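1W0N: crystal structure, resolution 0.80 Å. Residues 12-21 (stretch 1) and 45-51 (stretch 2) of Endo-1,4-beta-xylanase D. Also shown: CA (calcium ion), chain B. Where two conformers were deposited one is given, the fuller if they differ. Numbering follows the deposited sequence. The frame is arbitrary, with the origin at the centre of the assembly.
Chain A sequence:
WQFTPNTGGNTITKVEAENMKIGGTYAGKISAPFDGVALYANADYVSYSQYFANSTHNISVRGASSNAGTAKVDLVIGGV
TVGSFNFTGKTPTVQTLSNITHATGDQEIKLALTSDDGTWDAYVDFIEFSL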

# COMPACT_ATOMS: atom_id res chain seq x y z
N ILE A 12 16.01 6.55 -4.60
CA ILE A 12 14.65 6.23 -3.99
C ILE A 12 13.53 6.46 -5.02
O ILE A 12 13.50 7.53 -5.65
N THR A 13 12.66 5.46 -5.20
CA THR A 13 11.54 5.60 -6.15
C THR A 13 10.29 5.72 -5.33
O THR A 13 9.99 4.83 -4.56
N LYS A 14 9.62 6.83 -5.51
CA LYS A 14 8.40 7.14 -4.79
C LYS A 14 7.26 7.24 -5.78
O LYS A 14 7.39 7.93 -6.80
N VAL A 15 6.16 6.57 -5.49
CA VAL A 15 4.96 6.63 -6.32
C VAL A 15 3.78 7.00 -5.42
O VAL A 15 3.54 6.36 -4.39
N GLU A 16 3.07 8.05 -5.81
CA GLU A 16 1.91 8.51 -5.05
C GLU A 16 0.73 7.59 -5.30
O GLU A 16 0.43 7.23 -6.45
N ALA A 17 0.01 7.20 -4.24
CA ALA A 17 -1.13 6.32 -4.39
C ALA A 17 -2.18 6.91 -5.33
O ALA A 17 -2.80 6.19 -6.12
N GLU A 18 -2.38 8.23 -5.24
CA GLU A 18 -3.37 8.92 -6.03
C GLU A 18 -3.03 8.92 -7.53
O GLU A 18 -3.89 9.30 -8.32
N ASN A 19 -1.82 8.50 -7.91
CA ASN A 19 -1.44 8.36 -9.30
C ASN A 19 -1.50 6.92 -9.82
O ASN A 19 -1.18 6.66 -10.98
N MET A 20 -1.92 5.99 -8.97
CA MET A 20 -2.02 4.58 -9.33
C MET A 20 -3.39 4.27 -9.90
O MET A 20 -4.32 5.08 -9.84
N LYS A 21 -3.54 3.07 -10.45
CA LYS A 21 -4.84 2.55 -10.81
C LYS A 21 -5.61 2.25 -9.51
O LYS A 21 -5.04 1.68 -8.59
N TYR A 45 -8.38 -1.82 -4.17
CA TYR A 45 -6.92 -1.87 -4.34
C TYR A 45 -6.43 -0.61 -5.03
O TYR A 45 -7.19 0.10 -5.68
N VAL A 46 -5.11 -0.39 -4.90
CA VAL A 46 -4.37 0.46 -5.83
C VAL A 46 -3.25 -0.37 -6.43
O VAL A 46 -2.68 -1.25 -5.76
N SER A 47 -2.92 -0.11 -7.70
CA SER A 47 -1.87 -0.86 -8.34
C SER A 47 -1.19 -0.07 -9.44
O SER A 47 -1.77 0.86 -10.01
N TYR A 48 0.04 -0.46 -9.76
CA TYR A 48 0.74 0.08 -10.92
C TYR A 48 1.85 -0.91 -11.26
O TYR A 48 2.16 -1.82 -10.50
N SER A 49 2.46 -0.73 -12.44
CA SER A 49 3.54 -1.58 -12.88
C SER A 49 4.88 -0.92 -12.63
O SER A 49 5.10 0.22 -13.05
N GLN A 50 5.78 -1.64 -11.96
CA GLN A 50 7.11 -1.17 -11.62
C GLN A 50 8.16 -2.05 -12.28
O GLN A 50 8.13 -3.27 -12.11
N TYR A 51 9.15 -1.43 -12.93
CA TYR A 51 10.30 -2.17 -13.44
C TYR A 51 11.36 -2.24 -12.36
O TYR A 51 11.72 -1.22 -11.75

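A short segment can serve two masters, and residues 12–21 of this xylanase illustrate the principle. Alternation along strand 13–16 turns Thr-13 and Val-15 toward the second strand, whereas Lys-14, fully extended with every chi angle t, points away. Thr-13, in the m rotamer, brings CG2 to 3.8 Å from OE1 of Gln-50. Val-15, chi1 t, lies over one face of the Tyr-48 ring: its CG1 sits 4.1 Å from the ring centroid, only 9° off the normal, a CH-pi contact, while its CG2 is 3.6 Å from Tyr-48 OH. The ring, held at chi1 p, is anchored at its far end because Tyr-48 OH donates a hydrogen bond to Gln-50 OE1 (2.8 Å); Gln-50 NE2 in turn reaches Tyr-51 O at 3.0 Å.

Glu-16, at the end of the strand, and Glu-18, in the 3-10 segment that follows, serve calcium instead. Glu-16 (m, m) binds the ion through OE1 at 2.3 Å. Ala-17, buried between them in sequence, points sideways. Glu-18 (p, m) chelates the ion with OE1 and OE2, both at 2.5 Å; water 1 lies 2.4 Å from the metal, and the remaining ligands come from elsewhere in the structure. Neither carboxylate contacts the second strand.

After the 3-10 segment, Met-20 points toward the second strand. Its m, t, t conformation places SD 3.7 Å from Val-46 CG2 and carries CE to 3.9 Å from Tyr-48 CD1, so one side chain reaches both Val-46 and the Tyr-48 ring, which CE approaches obliquely. Lys-21 then pairs with Ser-47 as antiparallel neighbours, Lys-21 N to Ser-47 O and Ser-47 N to Lys-21 O both measuring 2.9 Å. Their side chains share a sheet face, with Lys-21 CB 3.9 Å from Ser-47 OG. The lysine (t, t, t, p) leads away at its end, although CE still passes 3.6 Å from Tyr-45 OH.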

# COMPACT_ATOMS: atom_id res chain seq x y z
CB ILE A 12 14.39 7.19 -2.83
CG1 ILE A 12 15.21 6.82 -1.62
CG2 ILE A 12 12.96 7.20 -2.48
CD1 ILE A 12 15.61 8.05 -0.76
CB THR A 13 11.43 4.39 -7.11
OG1 THR A 13 12.49 4.40 -8.08
CG2 THR A 13 10.15 4.42 -7.94
CB LYS A 14 8.57 8.46 -4.03
CG LYS A 14 7.51 8.94 -3.24
CD LYS A 14 7.93 10.18 -2.45
CE LYS A 14 6.81 10.71 -1.62
NZ LYS A 14 7.13 11.93 -0.89
CB VAL A 15 4.69 5.30 -7.05
CG1 VAL A 15 3.43 5.39 -7.90
CG2 VAL A 15 5.88 4.94 -7.93
CB GLU A 16 1.56 9.93 -5.47
CG GLU A 16 2.62 10.97 -5.19
CD GLU A 16 2.86 11.27 -3.73
OE1 GLU A 16 2.02 10.88 -2.89
OE2 GLU A 16 3.86 11.92 -3.41
CB ALA A 17 -1.75 6.01 -3.04
CB GLU A 18 -3.59 10.33 -5.49
CG GLU A 18 -2.38 11.26 -5.47
CD GLU A 18 -1.53 11.21 -4.19
OE1 GLU A 18 -1.44 10.13 -3.54
OE2 GLU A 18 -0.92 12.24 -3.83
CB ASN A 19 -0.05 8.95 -9.53
CG ASN A 19 -0.02 10.44 -9.32
OD1 ASN A 19 -1.04 11.12 -9.49
ND2 ASN A 19 1.14 10.96 -8.97
CB MET A 20 -1.77 3.73 -8.07
CG MET A 20 -0.39 3.90 -7.49
SD MET A 20 -0.23 2.86 -6.04
CE MET A 20 1.36 3.40 -5.41
CB LYS A 21 -4.72 1.29 -11.64
CG LYS A 21 -6.00 0.76 -12.15
CD LYS A 21 -5.79 -0.47 -13.02
CE LYS A 21 -7.08 -1.10 -13.46
NZ LYS A 21 -7.96 -0.10 -14.08
CB TYR A 45 -6.50 -3.11 -5.17
CG TYR A 45 -6.96 -3.08 -6.62
CD1 TYR A 45 -8.18 -3.61 -7.00
CD2 TYR A 45 -6.17 -2.50 -7.59
CE1 TYR A 45 -8.60 -3.57 -8.33
CE2 TYR A 45 -6.57 -2.44 -8.91
CZ TYR A 45 -7.79 -2.99 -9.31
OH TYR A 45 -8.19 -2.95 -10.59
CB VAL A 46 -3.77 1.74 -5.18
CG1 VAL A 46 -4.89 2.69 -4.80
CG2 VAL A 46 -2.89 1.43 -3.99
CB SER A 47 -2.38 -2.16 -8.91
OG SER A 47 -3.27 -1.94 -9.97
CB TYR A 48 1.29 1.50 -10.65
CG TYR A 48 2.53 1.52 -9.84
CD1 TYR A 48 2.53 1.32 -8.46
CD2 TYR A 48 3.77 1.68 -10.48
CE1 TYR A 48 3.72 1.29 -7.75
CE2 TYR A 48 4.95 1.65 -9.78
CZ TYR A 48 4.94 1.44 -8.41
OH TYR A 48 6.08 1.40 -7.68
CB SER A 49 3.40 -1.89 -14.37
OG SER A 49 2.26 -2.64 -14.60
CB GLN A 50 7.29 -1.21 -10.10
CG GLN A 50 8.67 -0.79 -9.58
CD GLN A 50 8.97 0.67 -9.86
OE1 GLN A 50 8.22 1.56 -9.41
NE2 GLN A 50 10.07 0.93 -10.53
CB TYR A 51 10.88 -1.47 -14.68
CG TYR A 51 12.17 -2.16 -15.12
CD1 TYR A 51 12.21 -3.36 -15.81
CD2 TYR A 51 13.41 -1.61 -14.72
CE1 TYR A 51 13.39 -3.99 -16.10
CE2 TYR A 51 14.62 -2.28 -15.00
CZ TYR A 51 14.62 -3.46 -15.68
OH TYR A 51 15.77 -4.13 -15.95
CA CA B . 0.02 11.08 -1.80
O HOH W 1 0.69 13.35 -1.31